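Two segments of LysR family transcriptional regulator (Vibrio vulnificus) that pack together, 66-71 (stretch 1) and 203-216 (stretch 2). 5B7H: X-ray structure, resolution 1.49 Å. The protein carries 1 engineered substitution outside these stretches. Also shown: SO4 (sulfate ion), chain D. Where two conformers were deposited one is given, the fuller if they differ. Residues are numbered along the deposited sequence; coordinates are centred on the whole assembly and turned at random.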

# COMPACT_ATOMS: atom_id res chain seq x y z
N LEU A 66 8.93 -4.11 18.61
CA LEU A 66 8.27 -5.19 17.90
C LEU A 66 8.88 -6.48 18.41
O LEU A 66 10.01 -6.49 18.90
N ASP A 67 8.12 -7.58 18.30
CA ASP A 67 8.60 -8.92 18.69
C ASP A 67 9.26 -9.66 17.54
O ASP A 67 10.19 -10.41 17.77
N VAL A 68 8.77 -9.52 16.31
CA VAL A 68 9.26 -10.32 15.20
C VAL A 68 8.94 -9.57 13.92
O VAL A 68 7.98 -8.78 13.86
N LEU A 69 9.75 -9.80 12.90
CA LEU A 69 9.58 -9.18 11.59
C LEU A 69 9.43 -10.26 10.55
O LEU A 69 10.01 -11.34 10.67
N ILE A 70 8.69 -9.94 9.50
CA ILE A 70 8.71 -10.69 8.25
C ILE A 70 9.37 -9.77 7.23
O ILE A 70 8.84 -8.68 6.92
N LEU A 71 10.54 -10.20 6.76
CA LEU A 71 11.36 -9.41 5.86
C LEU A 71 11.62 -10.20 4.59
O LEU A 71 11.49 -11.42 4.55
N SER A 203 12.21 -14.39 24.79
CA SER A 203 11.67 -15.58 25.43
C SER A 203 10.52 -16.19 24.65
O SER A 203 9.80 -17.03 25.19
N ARG A 204 10.31 -15.77 23.40
CA ARG A 204 9.17 -16.22 22.61
C ARG A 204 9.57 -17.04 21.39
O ARG A 204 8.80 -17.14 20.44
N SER A 205 10.73 -17.69 21.42
CA SER A 205 11.20 -18.36 20.21
C SER A 205 10.34 -19.57 19.85
O SER A 205 10.23 -19.90 18.67
N LYS A 206 9.71 -20.22 20.83
CA LYS A 206 8.76 -21.27 20.50
C LYS A 206 7.59 -20.72 19.67
O LYS A 206 7.14 -21.37 18.71
N THR A 207 7.08 -19.54 20.05
CA THR A 207 6.05 -18.88 19.26
C THR A 207 6.56 -18.56 17.85
O THR A 207 5.86 -18.78 16.87
N PHE A 208 7.79 -18.03 17.75
CA PHE A 208 8.30 -17.60 16.44
C PHE A 208 8.48 -18.79 15.52
O PHE A 208 8.18 -18.68 14.32
N ASN A 209 8.94 -19.92 16.06
CA ASN A 209 9.13 -21.09 15.21
C ASN A 209 7.78 -21.65 14.75
O ASN A 209 7.66 -22.06 13.59
N GLN A 210 6.74 -21.65 15.60
CA GLN A 210 5.40 -22.06 15.12
C GLN A 210 4.88 -21.11 14.06
O GLN A 210 4.26 -21.54 13.08
N LEU A 211 5.09 -19.81 14.25
CA LEU A 211 4.67 -18.85 13.26
C LEU A 211 5.42 -19.09 11.95
O LEU A 211 4.83 -18.95 10.88
N ALA A 212 6.72 -19.39 12.02
CA ALA A 212 7.50 -19.62 10.81
C ALA A 212 6.93 -20.80 10.02
O ALA A 212 6.84 -20.72 8.78
N GLU A 213 6.49 -21.86 10.72
CA GLU A 213 5.87 -23.00 10.04
C GLU A 213 4.61 -22.59 9.30
O GLU A 213 4.39 -22.99 8.14
N VAL A 214 3.78 -21.76 9.95
CA VAL A 214 2.55 -21.29 9.32
C VAL A 214 2.84 -20.47 8.07
O VAL A 214 2.27 -20.69 6.99
N VAL A 215 3.80 -19.55 8.16
CA VAL A 215 4.12 -18.70 7.03
C VAL A 215 4.71 -19.53 5.90
O VAL A 215 4.38 -19.31 4.73
N SER A 216 5.57 -20.51 6.24
CA SER A 216 6.14 -21.36 5.20
C SER A 216 5.05 -22.04 4.37
O SER A 216 5.22 -22.23 3.16

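A strand laid along a helix illustrates a general rule of α/β packing: alternate strand residues face the helix, and they meet helical residues spaced three or four apart. Here strand 68-71 and helix 205-216 run in nearly the same direction, their axes 26° apart and 10.7 Å at closest approach. Val68 and Ile70 point toward the helix, whereas Leu69 and Leu71 lie out of its reach. The helix answers with Phe208, Leu211 and Val215, which its periodicity brings onto one side.

The centre is the meeting of Val68 and Phe208. Val68, with chi1 in p, sets its CB 3.7 Å from CE1 of Phe208, and its CG2 lies over one face of the ring. Phe208 takes chi1 m and has more of its surface covered by the other stretch than any other helical residue. One turn on, Leu211, in the t, p rotamer, brings CD2 within 4.3 Å of Val68 CG1. Farther along, Ile70 is extended in the m, t rotamer, so that its CD1 reaches CG2 of Val215 (chi1 t) at 4.2 Å, closing a gap of 9.3 Å between their CA atoms.

Toward the N-terminal end of the helix the character changes. The CZ atom of Phe208 comes within 3.3 Å of Asp67 O and 4.0 Å of Asp67 CB, carrying the ring up to the polar edge. There Asp67, chi1 m, faces Arg204, the N-cap residue, whose m, t, p side chain places NH1 3.9 Å from Asp67 OD2: a long salt bridge. No hydrogen bond links the stretches, and both of these atoms find hydrogen-bonding partners elsewhere in the structure. Beyond this pair a sulfate, probably from the crystallisation liquor, accepts hydrogen bonds at O1 from Ser203 N (2.9 Å) and Ser203 OG (3.0 Å).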

# COMPACT_ATOMS: atom_id res chain seq x y z
CB LEU A 66 8.50 -5.09 16.39
CG LEU A 66 7.96 -3.78 15.79
CD1 LEU A 66 8.42 -3.63 14.30
CD2 LEU A 66 6.43 -3.79 15.85
CB ASP A 67 7.42 -9.80 19.14
CG ASP A 67 6.79 -9.32 20.41
OD1 ASP A 67 7.52 -9.28 21.43
OD2 ASP A 67 5.58 -8.98 20.43
CB VAL A 68 8.61 -11.73 15.23
CG1 VAL A 68 7.06 -11.63 15.07
CG2 VAL A 68 9.20 -12.70 14.22
CB LEU A 69 10.82 -8.34 11.18
CG LEU A 69 11.37 -7.38 12.26
CD1 LEU A 69 12.66 -6.70 11.74
CD2 LEU A 69 10.26 -6.36 12.64
CB ILE A 70 7.31 -11.16 7.82
CG1 ILE A 70 6.71 -12.12 8.87
CG2 ILE A 70 7.41 -11.78 6.43
CD1 ILE A 70 5.20 -12.58 8.56
CB LEU A 71 12.74 -9.11 6.50
CG LEU A 71 12.79 -8.26 7.79
CD1 LEU A 71 14.20 -7.94 8.18
CD2 LEU A 71 12.01 -6.97 7.58
CB SER A 203 11.19 -15.24 26.84
OG SER A 203 10.09 -14.35 26.74
CB ARG A 204 8.29 -15.04 22.25
CG ARG A 204 8.07 -14.19 23.50
CD ARG A 204 6.93 -13.23 23.30
NE ARG A 204 5.69 -13.94 23.01
CZ ARG A 204 4.54 -13.33 22.72
NH1 ARG A 204 4.50 -12.00 22.70
NH2 ARG A 204 3.45 -14.04 22.47
CB SER A 205 12.65 -18.80 20.38
OG SER A 205 12.72 -19.59 21.54
CB LYS A 206 8.28 -21.95 21.80
CG LYS A 206 7.25 -23.05 21.62
CD LYS A 206 7.35 -24.10 22.74
CE LYS A 206 5.95 -24.56 23.23
NZ LYS A 206 4.97 -24.88 22.14
CB THR A 207 5.62 -17.58 19.96
OG1 THR A 207 5.24 -17.91 21.30
CG2 THR A 207 4.48 -16.94 19.27
CB PHE A 208 9.61 -16.84 16.58
CG PHE A 208 9.51 -15.59 17.44
CD1 PHE A 208 8.32 -14.84 17.51
CD2 PHE A 208 10.59 -15.22 18.23
CE1 PHE A 208 8.27 -13.71 18.36
CE2 PHE A 208 10.54 -14.09 19.06
CZ PHE A 208 9.36 -13.34 19.12
CB ASN A 209 10.02 -22.13 15.90
CG ASN A 209 11.52 -21.74 15.85
OD1 ASN A 209 12.06 -21.34 14.82
ND2 ASN A 209 12.19 -21.88 16.99
CB GLN A 210 4.37 -22.11 16.25
CG GLN A 210 4.59 -23.26 17.23
CD GLN A 210 3.69 -23.17 18.45
OE1 GLN A 210 4.06 -22.58 19.48
NE2 GLN A 210 2.49 -23.76 18.34
CB LEU A 211 4.96 -17.44 13.80
CG LEU A 211 4.33 -16.35 12.97
CD1 LEU A 211 2.81 -16.53 12.94
CD2 LEU A 211 4.72 -14.98 13.61
CB ALA A 212 8.97 -19.91 11.19
CB GLU A 213 5.52 -24.09 11.05
CG GLU A 213 6.72 -24.60 11.84
CD GLU A 213 7.73 -25.32 10.97
OE1 GLU A 213 7.40 -25.64 9.80
OE2 GLU A 213 8.85 -25.57 11.46
CB VAL A 214 1.73 -20.45 10.33
CG1 VAL A 214 0.54 -19.83 9.61
CG2 VAL A 214 1.23 -21.33 11.48
CB VAL A 215 5.09 -17.58 7.47
CG1 VAL A 215 5.56 -16.77 6.26
CG2 VAL A 215 4.40 -16.70 8.48
CB SER A 216 7.09 -22.37 5.86
OG SER A 216 6.40 -23.51 6.35
S SO4 D . 11.05 -10.41 25.27
O1 SO4 D . 11.22 -11.83 25.56
O2 SO4 D . 12.30 -9.84 24.73
O3 SO4 D . 10.60 -9.70 26.46
O4 SO4 D . 9.96 -10.29 24.31